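PDB 2BAS: YkuI protein from Bacillus subtilis, which binds the second messenger cyclic di-GMP and, through its EAL domain, probably belongs to the cyclic-guanylate-specific phosphodiesterases. Local coordinates for residues I92-L97 against K131-K136; P40-I45 against D98-A103; K324-L329 against G355-Q360. All coordinates share one frame; numbering follows the deposited sequence.

Interaction 1: residues I92-L97 against K131-K136; sequences IIRQAL and KEYEAK
Leu97 lies across one face of the Tyr133 ring, and this buried pair is the closely packed half of the contact. The Leu97 CB stands 3.9 Å from the ring centroid, 16° off the normal, which fits a CH-pi contact; on the same residue CD1 reaches Tyr133 CD1 at 3.6 Å. The axes of the short helical segments 92-97 and 131-135 run nearly parallel and stay 11.6 Å apart, so the side chains reach across to meet. At its far end the tyrosine meets the 92-97 backbone, OH lying 3.5 Å from Arg94 O, but its hydrogen-bond partner is Asp98 OD1, on the residue that follows Leu97. Were Tyr133 replaced by an alanine, a gap would probably open over Leu97 and Asp98 would lose this hydroxyl partner.

The looser side is polar and partly exposed. Arg94, extended from CG to NE, crosses Glu132 at about a right angle and gives NH1 to its OE1 at 2.8 Å. The bond uses the syn lone pair of OE1, is bent to 146° at the hydrogen, and has its acceptor tilted from the guanidinium plane. Lys136 NZ adds a weak bond to Glu132 OE2 at 3.2 Å. With one cation at each oxygen, Glu132 is likely to remain ionised, so charge links the helices on the more exposed side while apolar contact joins them inside.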
# COMPACT_ATOMS: atom_id res chain seq x y z
N ILE A 92 -19.72 15.01 29.03
CA ILE A 92 -20.20 14.83 27.66
C ILE A 92 -20.56 13.37 27.34
O ILE A 92 -21.67 13.11 26.88
CB ILE A 92 -19.17 15.32 26.63
CG1 ILE A 92 -18.91 16.82 26.80
CG2 ILE A 92 -19.63 15.02 25.20
CD1 ILE A 92 -17.63 17.26 26.12
N ILE A 93 -19.63 12.44 27.57
CA ILE A 93 -19.83 11.02 27.27
C ILE A 93 -21.08 10.44 27.92
O ILE A 93 -21.89 9.79 27.25
CB ILE A 93 -18.61 10.16 27.68
CG1 ILE A 93 -17.33 10.64 26.99
CG2 ILE A 93 -18.84 8.70 27.32
CD1 ILE A 93 -16.04 10.13 27.63
N ARG A 94 -21.23 10.68 29.22
CA ARG A 94 -22.38 10.19 29.98
C ARG A 94 -23.72 10.70 29.45
O ARG A 94 -24.67 9.93 29.32
CB ARG A 94 -22.22 10.49 31.46
CG ARG A 94 -21.15 9.65 32.12
CD ARG A 94 -20.87 10.09 33.55
NE ARG A 94 -19.73 9.35 34.07
CZ ARG A 94 -19.80 8.16 34.68
NH1 ARG A 94 -20.97 7.56 34.87
NH2 ARG A 94 -18.68 7.58 35.09
N GLN A 95 -23.80 11.99 29.13
CA GLN A 95 -25.01 12.53 28.54
C GLN A 95 -25.32 11.84 27.23
O GLN A 95 -26.48 11.53 26.94
CB GLN A 95 -24.88 14.02 28.28
CG GLN A 95 -24.96 14.88 29.51
CD GLN A 95 -24.83 16.34 29.17
OE1 GLN A 95 -25.62 16.89 28.40
NE2 GLN A 95 -23.82 16.99 29.75
N ALA A 96 -24.28 11.59 26.44
CA ALA A 96 -24.44 11.00 25.13
C ALA A 96 -24.89 9.55 25.21
O ALA A 96 -25.81 9.15 24.49
CB ALA A 96 -23.16 11.11 24.33
N LEU A 97 -24.26 8.76 26.08
CA LEU A 97 -24.66 7.35 26.22
C LEU A 97 -26.07 7.26 26.80
O LEU A 97 -26.79 6.30 26.54
CB LEU A 97 -23.65 6.54 27.04
CG LEU A 97 -22.21 6.40 26.52
CD1 LEU A 97 -21.45 5.35 27.31
CD2 LEU A 97 -22.13 6.07 25.04
N LYS A 131 -18.33 -0.21 30.95
CA LYS A 131 -18.99 -1.36 31.60
C LYS A 131 -20.28 -1.00 32.33
O LYS A 131 -21.18 -1.83 32.45
CB LYS A 131 -18.01 -2.07 32.54
CG LYS A 131 -16.94 -2.91 31.82
CD LYS A 131 -15.86 -3.39 32.78
CE LYS A 131 -14.95 -4.43 32.15
NZ LYS A 131 -15.67 -5.72 31.97
N GLU A 132 -20.36 0.24 32.82
CA GLU A 132 -21.55 0.73 33.52
C GLU A 132 -22.74 0.82 32.57
O GLU A 132 -23.88 0.53 32.94
CB GLU A 132 -21.27 2.10 34.15
CG GLU A 132 -22.46 2.71 34.89
CD GLU A 132 -22.32 4.21 35.10
OE1 GLU A 132 -21.18 4.73 35.07
OE2 GLU A 132 -23.37 4.88 35.28
N TYR A 133 -22.47 1.25 31.34
CA TYR A 133 -23.51 1.35 30.32
C TYR A 133 -23.76 0.02 29.64
O TYR A 133 -24.79 -0.16 28.98
CB TYR A 133 -23.22 2.49 29.35
CG TYR A 133 -23.47 3.84 29.99
CD1 TYR A 133 -22.45 4.50 30.68
CD2 TYR A 133 -24.73 4.43 29.95
CE1 TYR A 133 -22.68 5.74 31.29
CE2 TYR A 133 -24.97 5.66 30.56
CZ TYR A 133 -23.94 6.31 31.23
OH TYR A 133 -24.19 7.53 31.82
N GLU A 134 -22.83 -0.91 29.82
CA GLU A 134 -23.01 -2.30 29.43
C GLU A 134 -24.08 -2.88 30.36
O GLU A 134 -24.95 -3.64 29.94
CB GLU A 134 -21.69 -3.08 29.55
CG GLU A 134 -21.72 -4.54 29.04
CD GLU A 134 -20.54 -5.38 29.55
OE1 GLU A 134 -19.75 -4.89 30.38
OE2 GLU A 134 -20.41 -6.55 29.11
N ALA A 135 -24.00 -2.48 31.63
CA ALA A 135 -24.95 -2.87 32.67
C ALA A 135 -26.34 -2.26 32.45
O ALA A 135 -27.34 -2.81 32.90
CB ALA A 135 -24.41 -2.50 34.04
N LYS A 136 -26.39 -1.12 31.75
CA LYS A 136 -27.66 -0.45 31.46
C LYS A 136 -28.27 -0.91 30.13
O LYS A 136 -29.37 -0.50 29.77
CB LYS A 136 -27.49 1.07 31.49
CG LYS A 136 -26.99 1.59 32.82
CD LYS A 136 -26.75 3.09 32.79
CE LYS A 136 -26.46 3.59 34.21
NZ LYS A 136 -26.44 5.07 34.31

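Interaction 2: residues P40-I45 against D98-A103; sequences PYYQAI and DRFLEA
Tyr42 and Phe100 meet as an offset edge-to-face pair, the edge of the tyrosine turned toward the face of the phenylalanine. Two measurements support this reading: the ring planes stand 85° apart, and the centroids are separated by 6.0 Å. The offset is large enough that the approach falls near the rims, with Tyr42 CE2 4.0 Å from Phe100 CE1. The two side chains slide past each other in opposite directions, each starting from its own backbone. Tyr42 begins on strand 38-47, where its CG lies anti to the carbonyl carbon, and its ring leads outward to the end of helix 82-100. That helix belongs to the beta-alpha-beta crossover that joins the parallel strands 53-64 and 108-112, within the modified TIM barrel characteristic of EAL domains; strand 38-47 runs antiparallel to 53-64, so the contact ties an antiparallel barrel strand to a helix on the outer layer. Phe100 accordingly also touches Val58 and Ile109 on the two strands of the crossover. Arg99 approaches the phenol end of Tyr42 with its aliphatic root. Its CB lies 3.2 Å from Tyr42 OH, and its CG is 4.0 Å from Tyr42 CZ; neither is a polar interaction. Bends at chi2 (62°) and chi3 turn the guanidinium off, and its plane stands 68° from that of the phenol ring. Phe264 completes the aromatic group, meeting Tyr42 edge-to-face and Phe100 at an intermediate tilt, while Arg99 also touches it.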
# COMPACT_ATOMS: atom_id res chain seq x y z
N PRO A 40 -23.35 17.12 24.61
CA PRO A 40 -22.91 16.44 23.39
C PRO A 40 -23.70 16.86 22.15
O PRO A 40 -24.90 17.10 22.23
CB PRO A 40 -23.16 14.97 23.70
CG PRO A 40 -24.31 14.97 24.64
CD PRO A 40 -24.24 16.26 25.42
N TYR A 41 -23.01 16.97 21.03
CA TYR A 41 -23.65 17.06 19.73
C TYR A 41 -23.35 15.77 18.98
O TYR A 41 -22.56 14.95 19.45
CB TYR A 41 -23.14 18.26 18.96
CG TYR A 41 -24.09 19.42 18.92
CD1 TYR A 41 -24.80 19.81 20.05
CD2 TYR A 41 -24.27 20.15 17.74
CE1 TYR A 41 -25.68 20.89 20.01
CE2 TYR A 41 -25.14 21.23 17.68
CZ TYR A 41 -25.84 21.60 18.82
OH TYR A 41 -26.70 22.67 18.77
N TYR A 42 -23.97 15.60 17.82
CA TYR A 42 -23.80 14.37 17.04
C TYR A 42 -23.69 14.62 15.53
O TYR A 42 -24.30 15.54 15.00
CB TYR A 42 -24.96 13.40 17.30
CG TYR A 42 -25.32 13.20 18.77
CD1 TYR A 42 -26.25 14.03 19.40
CD2 TYR A 42 -24.74 12.17 19.52
CE1 TYR A 42 -26.57 13.85 20.75
CE2 TYR A 42 -25.06 11.99 20.86
CZ TYR A 42 -25.98 12.83 21.46
OH TYR A 42 -26.30 12.64 22.79
N GLN A 43 -22.90 13.78 14.86
CA GLN A 43 -22.82 13.81 13.40
C GLN A 43 -22.98 12.40 12.87
O GLN A 43 -22.25 11.49 13.26
CB GLN A 43 -21.51 14.45 12.93
CG GLN A 43 -21.51 14.78 11.42
CD GLN A 43 -20.27 15.54 10.98
OE1 GLN A 43 -19.22 15.50 11.63
NE2 GLN A 43 -20.39 16.23 9.86
N ALA A 44 -23.95 12.22 11.98
CA ALA A 44 -24.27 10.90 11.43
C ALA A 44 -23.19 10.36 10.53
O ALA A 44 -22.48 11.11 9.84
CB ALA A 44 -25.60 10.93 10.70
N ILE A 45 -23.05 9.04 10.55
CA ILE A 45 -22.12 8.35 9.68
C ILE A 45 -22.93 7.41 8.81
O ILE A 45 -23.80 6.68 9.30
CB ILE A 45 -21.01 7.64 10.47
CG1 ILE A 45 -20.14 8.70 11.16
CG2 ILE A 45 -20.15 6.80 9.54
CD1 ILE A 45 -19.51 8.24 12.41
N ASP A 98 -26.47 8.28 27.56
CA ASP A 98 -27.84 8.39 28.02
C ASP A 98 -28.78 8.56 26.82
O ASP A 98 -29.80 7.87 26.72
CB ASP A 98 -28.02 9.54 29.04
CG ASP A 98 -27.46 9.20 30.43
OD1 ASP A 98 -26.78 8.17 30.59
OD2 ASP A 98 -27.70 9.97 31.38
N ARG A 99 -28.43 9.46 25.90
CA ARG A 99 -29.24 9.69 24.70
C ARG A 99 -29.35 8.43 23.85
O ARG A 99 -30.44 8.09 23.40
CB ARG A 99 -28.70 10.87 23.89
CG ARG A 99 -29.42 11.16 22.57
CD ARG A 99 -30.88 11.53 22.76
NE ARG A 99 -31.71 11.03 21.66
CZ ARG A 99 -32.20 11.77 20.67
NH1 ARG A 99 -31.98 13.08 20.62
NH2 ARG A 99 -32.93 11.19 19.72
N PHE A 100 -28.22 7.73 23.67
CA PHE A 100 -28.20 6.45 22.94
C PHE A 100 -29.12 5.38 23.55
O PHE A 100 -29.77 4.64 22.81
CB PHE A 100 -26.77 5.91 22.82
CG PHE A 100 -25.97 6.51 21.69
CD1 PHE A 100 -25.00 7.48 21.94
CD2 PHE A 100 -26.18 6.11 20.38
CE1 PHE A 100 -24.26 8.04 20.89
CE2 PHE A 100 -25.44 6.66 19.32
CZ PHE A 100 -24.48 7.63 19.58
N LEU A 101 -29.17 5.32 24.88
CA LEU A 101 -30.04 4.36 25.58
C LEU A 101 -31.52 4.48 25.18
O LEU A 101 -32.32 3.58 25.47
CB LEU A 101 -29.92 4.50 27.11
CG LEU A 101 -28.82 3.83 27.94
CD1 LEU A 101 -29.01 4.20 29.41
CD2 LEU A 101 -28.80 2.32 27.78
N GLU A 102 -31.88 5.58 24.52
CA GLU A 102 -33.24 5.82 24.07
C GLU A 102 -33.44 5.47 22.59
O GLU A 102 -34.52 5.06 22.19
CB GLU A 102 -33.65 7.29 24.30
CG GLU A 102 -33.49 7.79 25.74
CD GLU A 102 -34.28 6.98 26.77
OE1 GLU A 102 -35.49 6.74 26.57
OE2 GLU A 102 -33.67 6.61 27.80
N ALA A 103 -32.39 5.62 21.80
CA ALA A 103 -32.46 5.37 20.36
C ALA A 103 -32.33 3.89 19.98
O ALA A 103 -32.38 3.00 20.83
CB ALA A 103 -31.43 6.20 19.63

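Interaction 3: residues K324-L329 against G355-Q360; sequences KLAEEL and GEWIYQ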
# COMPACT_ATOMS: atom_id res chain seq x y z
N LYS A 324 12.38 -4.05 -36.23
CA LYS A 324 11.38 -3.85 -37.27
C LYS A 324 10.02 -3.58 -36.64
O LYS A 324 9.29 -2.71 -37.10
CB LYS A 324 11.31 -5.05 -38.21
CG LYS A 324 12.57 -5.31 -39.04
CD LYS A 324 12.31 -6.45 -40.04
CE LYS A 324 13.57 -6.91 -40.79
NZ LYS A 324 14.50 -7.71 -39.94
N LEU A 325 9.67 -4.30 -35.58
CA LEU A 325 8.41 -4.02 -34.90
C LEU A 325 8.38 -2.56 -34.40
O LEU A 325 7.39 -1.86 -34.61
CB LEU A 325 8.14 -5.01 -33.76
CG LEU A 325 6.75 -4.90 -33.11
CD1 LEU A 325 5.63 -5.20 -34.11
CD2 LEU A 325 6.64 -5.81 -31.88
N ALA A 326 9.48 -2.13 -33.78
CA ALA A 326 9.61 -0.78 -33.24
C ALA A 326 9.24 0.28 -34.26
O ALA A 326 8.49 1.21 -33.95
CB ALA A 326 11.02 -0.52 -32.73
N GLU A 327 9.77 0.14 -35.47
CA GLU A 327 9.50 1.07 -36.56
C GLU A 327 8.05 1.02 -37.02
O GLU A 327 7.47 2.05 -37.35
CB GLU A 327 10.46 0.83 -37.72
CG GLU A 327 11.92 1.22 -37.43
CD GLU A 327 12.14 2.74 -37.30
OE1 GLU A 327 11.16 3.52 -37.22
OE2 GLU A 327 13.32 3.15 -37.28
N GLU A 328 7.47 -0.18 -37.04
CA GLU A 328 6.06 -0.35 -37.39
C GLU A 328 5.16 0.30 -36.34
O GLU A 328 4.14 0.89 -36.67
CB GLU A 328 5.73 -1.84 -37.54
CG GLU A 328 4.32 -2.13 -38.03
CD GLU A 328 4.07 -1.61 -39.43
OE1 GLU A 328 3.11 -0.82 -39.60
OE2 GLU A 328 4.83 -1.96 -40.36
N LEU A 329 5.55 0.18 -35.07
CA LEU A 329 4.79 0.77 -33.97
C LEU A 329 5.41 2.08 -33.45
O LEU A 329 5.12 2.52 -32.34
CB LEU A 329 4.64 -0.24 -32.82
CG LEU A 329 3.84 -1.53 -33.08
CD1 LEU A 329 3.64 -2.27 -31.79
CD2 LEU A 329 2.49 -1.28 -33.73
N GLY A 355 13.22 10.61 -30.38
CA GLY A 355 12.66 10.37 -31.72
C GLY A 355 13.36 9.38 -32.64
O GLY A 355 12.90 9.15 -33.77
N GLU A 356 14.46 8.79 -32.18
CA GLU A 356 15.24 7.83 -32.97
C GLU A 356 15.46 6.53 -32.18
O GLU A 356 15.87 6.57 -31.02
CB GLU A 356 16.59 8.43 -33.38
CG GLU A 356 16.53 9.82 -34.03
CD GLU A 356 16.24 9.80 -35.53
OE1 GLU A 356 16.08 10.90 -36.12
OE2 GLU A 356 16.18 8.71 -36.14
N TRP A 357 15.18 5.39 -32.81
CA TRP A 357 15.28 4.09 -32.14
C TRP A 357 16.72 3.64 -31.96
O TRP A 357 17.55 3.81 -32.85
CB TRP A 357 14.48 3.01 -32.87
CG TRP A 357 13.03 3.19 -32.70
CD1 TRP A 357 12.18 3.83 -33.56
CD2 TRP A 357 12.24 2.75 -31.60
NE1 TRP A 357 10.90 3.81 -33.05
CE2 TRP A 357 10.90 3.15 -31.85
CE3 TRP A 357 12.52 2.05 -30.41
CZ2 TRP A 357 9.85 2.88 -30.97
CZ3 TRP A 357 11.47 1.77 -29.53
CH2 TRP A 357 10.15 2.19 -29.81
N ILE A 358 17.00 3.07 -30.79
CA ILE A 358 18.33 2.63 -30.42
C ILE A 358 18.31 1.15 -30.01
O ILE A 358 17.25 0.62 -29.72
CB ILE A 358 18.90 3.58 -29.33
CG1 ILE A 358 19.53 4.80 -30.02
CG2 ILE A 358 19.93 2.90 -28.42
CD1 ILE A 358 19.57 6.04 -29.15
N TYR A 359 19.45 0.49 -30.05
CA TYR A 359 19.52 -0.92 -29.70
C TYR A 359 20.48 -1.14 -28.55
O TYR A 359 21.67 -0.81 -28.64
CB TYR A 359 19.91 -1.77 -30.91
CG TYR A 359 20.21 -3.22 -30.58
CD1 TYR A 359 19.21 -4.08 -30.08
CD2 TYR A 359 21.49 -3.74 -30.75
CE1 TYR A 359 19.48 -5.41 -29.77
CE2 TYR A 359 21.77 -5.08 -30.44
CZ TYR A 359 20.77 -5.90 -29.95
OH TYR A 359 21.07 -7.22 -29.65
N GLN A 360 19.95 -1.70 -27.47
CA GLN A 360 20.73 -1.94 -26.26
C GLN A 360 20.88 -3.45 -25.97
O GLN A 360 20.07 -4.04 -25.26
CB GLN A 360 20.07 -1.23 -25.08
CG GLN A 360 19.86 0.27 -25.28
CD GLN A 360 18.81 0.86 -24.35
OE1 GLN A 360 17.83 0.21 -24.00
NE2 GLN A 360 19.00 2.11 -23.97
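Helix 318-328 packs here against strand 356-360, an outermost strand, within this chain, of the antiparallel sheet in the C-terminal region. Trp357 on the strand and Ala326 on the helix carry the contact, and their CA atoms, 7.6 Å apart, are the nearest pair across it. The Ala326 methyl sits squarely over the indole: CB is 3.6 Å from the centroid of the six-membered ring of Trp357 and only 9° off its normal, a CH-pi geometry with the methyl above the ring centre. From CB the nearest ring atom is Trp357 CD2, at 3.7 Å. The helix backbone also comes close to the indole, with Ala326 O 3.7 Å from Trp357 CZ2, an approach the small side chain probably permits. Trp357 NE1, although equally near that oxygen, makes its hydrogen bond to Thr330 OG1, just past the end of the helix. Across the sheet the strands run 356-360, 349-353, 335-340, 413-419, 401-409, 388-394, each antiparallel to the next, and such a sheet with helices packed on it is consistent with a PAS-like sensory fold; Ala326 also touches Val350 on strand 349-353. Glu327 approaches the pyrrole side of the indole. Its CB starts away from the strand, but a bend at chi2 (-70°) brings the carboxylate back, placing OE1 3.8 Å from Trp357 CD1. The approach is oblique, the planes standing 67° apart, and it amounts to van der Waals contact. Further along the strand, Tyr359 adds a second link to the same helix through a cation-pi contact with Lys323.

Interactions 1 and 2 are neighbours in the EAL domain, their centres 11 Å apart, and both use helix 82-100. Their segments alternate along the chain (40-45, 92-97, 98-103, 131-136); one contact joins the helix to helix 124-135, the other to strand 38-47. The two also touch directly, for instance where Ala96 packs on Tyr42. Interaction 3 follows later in sequence, in the C-terminal associated region, its centre about 72 Å from that of interaction 1 and 67 Å from that of interaction 2. Helix 271-311 comes between in sequence; with nearest atoms about 63 Å (interaction 1) and 49 Å (interaction 2) from interaction 3, the contacts belong to two separately packed parts of an elongated chain.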